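Local coordinates for alpha-1,3-glucanase (Paenibacillus glycanilyticus, PDB 6K0P), which hydrolyses alpha-1,3-glucan as a family 87 glycoside hydrolase, with a catalytic domain built largely on a right-handed parallel beta-helix, at residues A[395-401]-A[429-435]; A[476-482]-A[506-512]. The protein carries 1 engineered substitution. All coordinates share one frame; numbering follows the deposited sequence.

Contact 1. Residues A[395-401]-A[429-435]. With ACY (acetic acid), chain L.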
# COMPACT_ATOMS: atom_id res chain seq x y z
N SER A 395 -1.81 21.06 6.58
CA SER A 395 -1.76 21.60 7.93
C SER A 395 -2.73 20.82 8.80
O SER A 395 -3.84 20.49 8.36
CB SER A 395 -2.10 23.11 7.94
OG SER A 395 -1.90 23.67 9.23
N ASP A 396 -2.31 20.52 10.03
CA ASP A 396 -3.16 19.84 11.01
C ASP A 396 -3.68 18.50 10.50
O ASP A 396 -4.88 18.23 10.51
CB ASP A 396 -4.30 20.75 11.48
CG ASP A 396 -5.08 20.16 12.64
OD1 ASP A 396 -4.48 19.50 13.51
OD2 ASP A 396 -6.31 20.36 12.68
N ASN A 397 -2.76 17.65 10.06
CA ASN A 397 -3.10 16.30 9.61
C ASN A 397 -2.35 15.29 10.46
O ASN A 397 -1.17 15.50 10.80
CB ASN A 397 -2.75 16.11 8.15
CG ASN A 397 -3.59 16.98 7.25
OD1 ASN A 397 -4.82 16.84 7.22
ND2 ASN A 397 -2.95 17.88 6.51
N LEU A 398 -3.02 14.19 10.80
CA LEU A 398 -2.49 13.19 11.72
C LEU A 398 -2.34 11.86 10.99
O LEU A 398 -3.26 11.42 10.29
CB LEU A 398 -3.45 13.02 12.89
CG LEU A 398 -3.12 11.92 13.90
CD1 LEU A 398 -1.81 12.20 14.65
CD2 LEU A 398 -4.28 11.77 14.87
N PHE A 399 -1.18 11.22 11.17
CA PHE A 399 -0.90 9.87 10.69
C PHE A 399 -0.47 9.08 11.91
O PHE A 399 0.61 9.32 12.46
CB PHE A 399 0.21 9.92 9.64
CG PHE A 399 -0.13 10.78 8.44
CD1 PHE A 399 -0.02 12.15 8.50
CD2 PHE A 399 -0.56 10.19 7.25
CE1 PHE A 399 -0.34 12.94 7.41
CE2 PHE A 399 -0.88 10.98 6.15
CZ PHE A 399 -0.77 12.35 6.23
N GLN A 400 -1.32 8.16 12.37
CA GLN A 400 -1.16 7.57 13.69
C GLN A 400 -1.35 6.06 13.65
O GLN A 400 -2.30 5.57 13.02
CB GLN A 400 -2.17 8.18 14.65
CG GLN A 400 -2.05 7.73 16.09
CD GLN A 400 -3.00 8.49 16.98
OE1 GLN A 400 -4.22 8.38 16.84
NE2 GLN A 400 -2.46 9.31 17.87
N ASN A 401 -0.47 5.34 14.33
CA ASN A 401 -0.48 3.87 14.40
C ASN A 401 -0.37 3.24 13.01
O ASN A 401 -1.31 2.65 12.47
CB ASN A 401 -1.67 3.32 15.19
CG ASN A 401 -1.51 1.84 15.46
OD1 ASN A 401 -0.39 1.36 15.59
ND2 ASN A 401 -2.61 1.11 15.52
N ASP A 429 0.58 26.10 9.27
CA ASP A 429 0.97 26.58 10.60
C ASP A 429 0.61 25.63 11.73
O ASP A 429 0.94 25.93 12.89
CB ASP A 429 0.39 27.97 10.86
CG ASP A 429 1.11 29.05 10.08
OD1 ASP A 429 2.11 28.73 9.39
OD2 ASP A 429 0.68 30.22 10.16
N GLN A 430 -0.06 24.52 11.45
CA GLN A 430 -0.37 23.53 12.47
C GLN A 430 0.30 22.21 12.10
O GLN A 430 0.49 21.91 10.92
CB GLN A 430 -1.90 23.36 12.63
CG GLN A 430 -2.58 24.65 13.08
CD GLN A 430 -4.06 24.49 13.40
OE1 GLN A 430 -4.66 23.44 13.18
NE2 GLN A 430 -4.66 25.55 13.92
N ASP A 431 0.67 21.45 13.13
CA ASP A 431 1.53 20.29 12.95
C ASP A 431 0.94 19.25 12.00
O ASP A 431 -0.26 18.94 12.03
CB ASP A 431 1.78 19.59 14.29
CG ASP A 431 2.92 20.20 15.06
OD1 ASP A 431 3.75 20.94 14.47
OD2 ASP A 431 2.99 19.92 16.27
N THR A 432 1.82 18.69 11.18
CA THR A 432 1.61 17.40 10.53
C THR A 432 2.31 16.39 11.42
O THR A 432 3.51 16.51 11.67
CB THR A 432 2.23 17.43 9.14
OG1 THR A 432 1.57 18.43 8.35
CG2 THR A 432 2.12 16.06 8.46
N VAL A 433 1.55 15.42 11.92
CA VAL A 433 2.01 14.55 13.00
C VAL A 433 2.09 13.12 12.49
O VAL A 433 1.11 12.59 11.94
CB VAL A 433 1.09 14.62 14.23
CG1 VAL A 433 1.56 13.65 15.31
CG2 VAL A 433 1.01 16.05 14.75
N ILE A 434 3.24 12.49 12.68
CA ILE A 434 3.41 11.05 12.54
C ILE A 434 3.61 10.53 13.96
O ILE A 434 4.59 10.88 14.62
CB ILE A 434 4.60 10.71 11.63
CG1 ILE A 434 4.28 11.00 10.15
CG2 ILE A 434 4.98 9.23 11.79
CD1 ILE A 434 4.26 12.47 9.77
N ASP A 435 2.67 9.73 14.45
CA ASP A 435 2.67 9.32 15.86
C ASP A 435 2.39 7.82 15.95
O ASP A 435 1.25 7.39 15.79
CB ASP A 435 1.61 10.09 16.64
CG ASP A 435 1.45 9.60 18.07
OD1 ASP A 435 2.35 8.92 18.60
OD2 ASP A 435 0.39 9.88 18.67
C ACY L . -2.95 26.94 8.84
O ACY L . -3.41 25.90 9.43
OXT ACY L . -1.80 27.10 8.45
CH3 ACY L . -4.02 28.04 8.67
O HOH W 1 -1.99 18.52 14.24
O HOH W 2 -0.20 17.78 6.34

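Contact 2. Residues A[476-482]-A[506-512]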
# COMPACT_ATOMS: atom_id res chain seq x y z
N ASN A 476 6.60 22.62 10.87
CA ASN A 476 5.59 22.05 11.76
C ASN A 476 5.37 20.57 11.46
O ASN A 476 4.28 20.14 11.08
CB ASN A 476 4.30 22.87 11.71
CG ASN A 476 4.53 24.30 12.15
OD1 ASN A 476 5.11 24.53 13.21
ND2 ASN A 476 4.14 25.26 11.31
N ILE A 477 6.44 19.80 11.65
CA ILE A 477 6.47 18.35 11.43
C ILE A 477 6.88 17.71 12.74
O ILE A 477 7.95 18.03 13.27
CB ILE A 477 7.48 17.98 10.33
CG1 ILE A 477 7.20 18.74 9.03
CG2 ILE A 477 7.51 16.46 10.13
CD1 ILE A 477 5.88 18.44 8.39
N LEU A 478 6.05 16.82 13.26
CA LEU A 478 6.33 16.10 14.50
C LEU A 478 6.33 14.61 14.20
O LEU A 478 5.32 14.07 13.75
CB LEU A 478 5.29 16.45 15.56
CG LEU A 478 5.41 15.67 16.87
CD1 LEU A 478 6.77 15.92 17.48
CD2 LEU A 478 4.31 16.07 17.85
N ILE A 479 7.47 13.96 14.43
CA ILE A 479 7.64 12.53 14.18
C ILE A 479 7.92 11.90 15.54
O ILE A 479 8.96 12.17 16.14
CB ILE A 479 8.79 12.24 13.21
CG1 ILE A 479 8.49 12.83 11.82
CG2 ILE A 479 9.06 10.73 13.11
CD1 ILE A 479 9.72 13.04 10.95
N LYS A 480 6.99 11.08 16.03
CA LYS A 480 7.17 10.55 17.38
C LYS A 480 6.71 9.11 17.47
O LYS A 480 5.78 8.68 16.76
CB LYS A 480 6.47 11.42 18.43
CG LYS A 480 4.98 11.60 18.26
CD LYS A 480 4.43 12.47 19.40
CE LYS A 480 2.97 12.83 19.18
NZ LYS A 480 2.43 13.65 20.32
N ASN A 481 7.38 8.35 18.34
CA ASN A 481 7.01 6.97 18.67
C ASN A 481 7.14 6.05 17.45
O ASN A 481 6.19 5.40 17.03
CB ASN A 481 5.62 6.91 19.31
CG ASN A 481 5.52 7.81 20.52
OD1 ASN A 481 6.35 7.73 21.42
ND2 ASN A 481 4.53 8.70 20.54
N VAL A 482 8.34 6.01 16.89
CA VAL A 482 8.60 5.29 15.65
C VAL A 482 9.71 4.28 15.87
O VAL A 482 10.76 4.61 16.42
CB VAL A 482 8.97 6.25 14.50
CG1 VAL A 482 9.25 5.44 13.22
CG2 VAL A 482 7.87 7.25 14.26
N ASN A 506 10.47 24.02 13.16
CA ASN A 506 9.64 23.15 14.00
C ASN A 506 9.56 21.73 13.45
O ASN A 506 8.48 21.18 13.23
CB ASN A 506 8.23 23.73 14.20
CG ASN A 506 8.24 25.02 14.98
OD1 ASN A 506 9.22 25.35 15.65
ND2 ASN A 506 7.13 25.75 14.91
N ILE A 507 10.73 21.14 13.21
CA ILE A 507 10.86 19.74 12.82
C ILE A 507 11.38 19.01 14.04
O ILE A 507 12.52 19.24 14.46
CB ILE A 507 11.82 19.56 11.64
CG1 ILE A 507 11.57 20.59 10.54
CG2 ILE A 507 11.78 18.11 11.12
CD1 ILE A 507 10.20 20.48 9.87
N ARG A 508 10.57 18.14 14.63
CA ARG A 508 10.94 17.48 15.88
C ARG A 508 10.74 15.98 15.76
O ARG A 508 9.76 15.52 15.16
CB ARG A 508 10.11 18.01 17.05
CG ARG A 508 10.19 19.52 17.24
CD ARG A 508 9.05 20.20 16.51
NE ARG A 508 7.79 19.99 17.21
CZ ARG A 508 6.59 20.08 16.64
NH1 ARG A 508 6.47 20.38 15.35
NH2 ARG A 508 5.50 19.88 17.38
N VAL A 509 11.67 15.24 16.36
CA VAL A 509 11.69 13.78 16.33
C VAL A 509 11.80 13.31 17.78
O VAL A 509 12.72 13.74 18.49
CB VAL A 509 12.89 13.27 15.51
CG1 VAL A 509 12.87 11.76 15.38
CG2 VAL A 509 12.92 13.94 14.12
N GLU A 510 10.88 12.45 18.22
CA GLU A 510 10.81 12.06 19.63
C GLU A 510 10.53 10.57 19.75
O GLU A 510 9.60 10.06 19.11
CB GLU A 510 9.69 12.82 20.35
CG GLU A 510 9.75 14.33 20.22
CD GLU A 510 8.53 15.02 20.82
OE1 GLU A 510 7.52 14.34 21.11
OE2 GLU A 510 8.58 16.26 21.00
N ASN A 511 11.28 9.87 20.60
CA ASN A 511 11.03 8.45 20.91
C ASN A 511 11.09 7.60 19.63
O ASN A 511 10.09 7.02 19.20
CB ASN A 511 9.69 8.24 21.62
CG ASN A 511 9.56 9.04 22.89
OD1 ASN A 511 10.54 9.29 23.58
ND2 ASN A 511 8.33 9.44 23.21
N VAL A 512 12.28 7.55 19.05
CA VAL A 512 12.50 6.84 17.79
C VAL A 512 13.67 5.89 17.98
O VAL A 512 14.70 6.28 18.52
CB VAL A 512 12.74 7.82 16.63
CG1 VAL A 512 13.16 7.07 15.37
CG2 VAL A 512 11.49 8.65 16.37
O HOH W 3 4.83 15.38 21.41

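Contact 1. Residues A[395-401]-A[429-435]
Gln400 and Asp435 stand side by side on two parallel strands and offer a worked example of how successive coils of a beta-helix match their side chains. With CG anti to the backbone N (chi1 -176°) and the chain extended beyond it, Gln400 lays its amide alongside the carboxylate. NE2 of Gln400 donates to OD2 of Asp435 at 3.0 Å; the bond lies in the amide plane but reaches OD2 from above the carboxylate plane, the two flat groups being turned 67° apart. The other oxygen, OD1 of Asp435, accepts from Asn481 on the next strand. On the same face, CD1 of Leu398 lies 3.7 Å from CG1 of Val433.

Phe399 and Ile434 occupy the opposite, buried face, where CB of Phe399 is 4.2 Å from CG1 of Ile434. The ring turns an edge toward Val433 O, which lies near its plane, while CG2 of Thr432 approaches CE1 obliquely.

Between the faces runs regular parallel pairing, with Phe399 N bonded to Val433 O at 2.8 Å. It weakens toward Asp396, where one water joins Asp396 OD1 to Asp431 O and another joins Asn397 ND2 to Thr432 OG1. The Asn397 amide is also held by the preceding coil, OD1 accepting from Asn373 N and ND2 donating to Asn370 O. Farther out, OG of Ser395 accepts from Gln430 N at 3.0 Å and donates to O of an acetic acid molecule at 2.7 Å, whose OXT takes Asp429 N.

Apolar packing around Phe399 thus backs the buried face, which also holds the water-linked Asn397 and Thr432, and two amide donors would probably help keep Asp435 ionised. Where the backbone bonds lengthen, water and a solute probably from the crystallisation liquor complete the polar links.

Contact 2. Residues A[476-482]-A[506-512]
Strands 476-480 and 507-510 run parallel in exact register, their axes 4.6 Å apart at closest approach and 9° from alignment. The chain turns a corner at Asn481, Asn506 and Asn511, and near both ends of the pairing an asparagine sits beside an asparagine of the next coil. ND2 of Asn506 donates to OD1 of Asn476 at 2.9 Å, in the plane of its own amide, and ND2 of Asn511 likewise reaches OD1 of Asn481 at 3.2 Å. Rows of hydrogen-bonded asparagines, one from each coil, are a familiar feature of parallel beta-helices. Asn476 ND2 goes on to Gly428 O; in the other pair Asn481 ND2 reaches Asp435 and OD1 of Asn511 takes ND2 of Asn543.

Arg508 bends at chi2 and chi3, folding back so that NH1 donates to Asn506 O at 3.0 Å. That carbonyl also receives Ile477 N, and is therefore gripped by two donors. Leu478 lies over one face of the guanidinium, its CB 3.7 Å above the plane, while NH2 forms a salt bridge with Asp431. Farther along this face Lys480 and Glu510 run alongside each other; their charged atoms NZ and OE1 stay 5.2 Å apart, joined through a water. The buried face holds Ile477, with CG1 3.6 Å from CD1 of Ile507.

Arg508 thus has its rotation fixed by a carbonyl and a carboxylate under a leucine cover, whereas the water-mediated lysine-glutamate pair is probably more pliable. Near the corners, side-chain amides are bonded from coil to coil.

From the N terminus, strand 397-407 is met first; the chain then makes an excursion of 27 residues, including strand 409-416, and contact 1 closes it at 432-435. Only afterwards does contact 2 open at 476-482, to be closed by 506-512 after a shorter excursion. The two are in series, neither nested nor crossed, and each marks the return of one coil upon the next. Because strands 432-435 and 475-485 are neighbours, the four segments form consecutive layers of one wall of the beta-helix, with Ile434 O probably bonded to Lys480 N between them. The Asp431 carboxylate passes over the layer of 476-482 to couple both contacts.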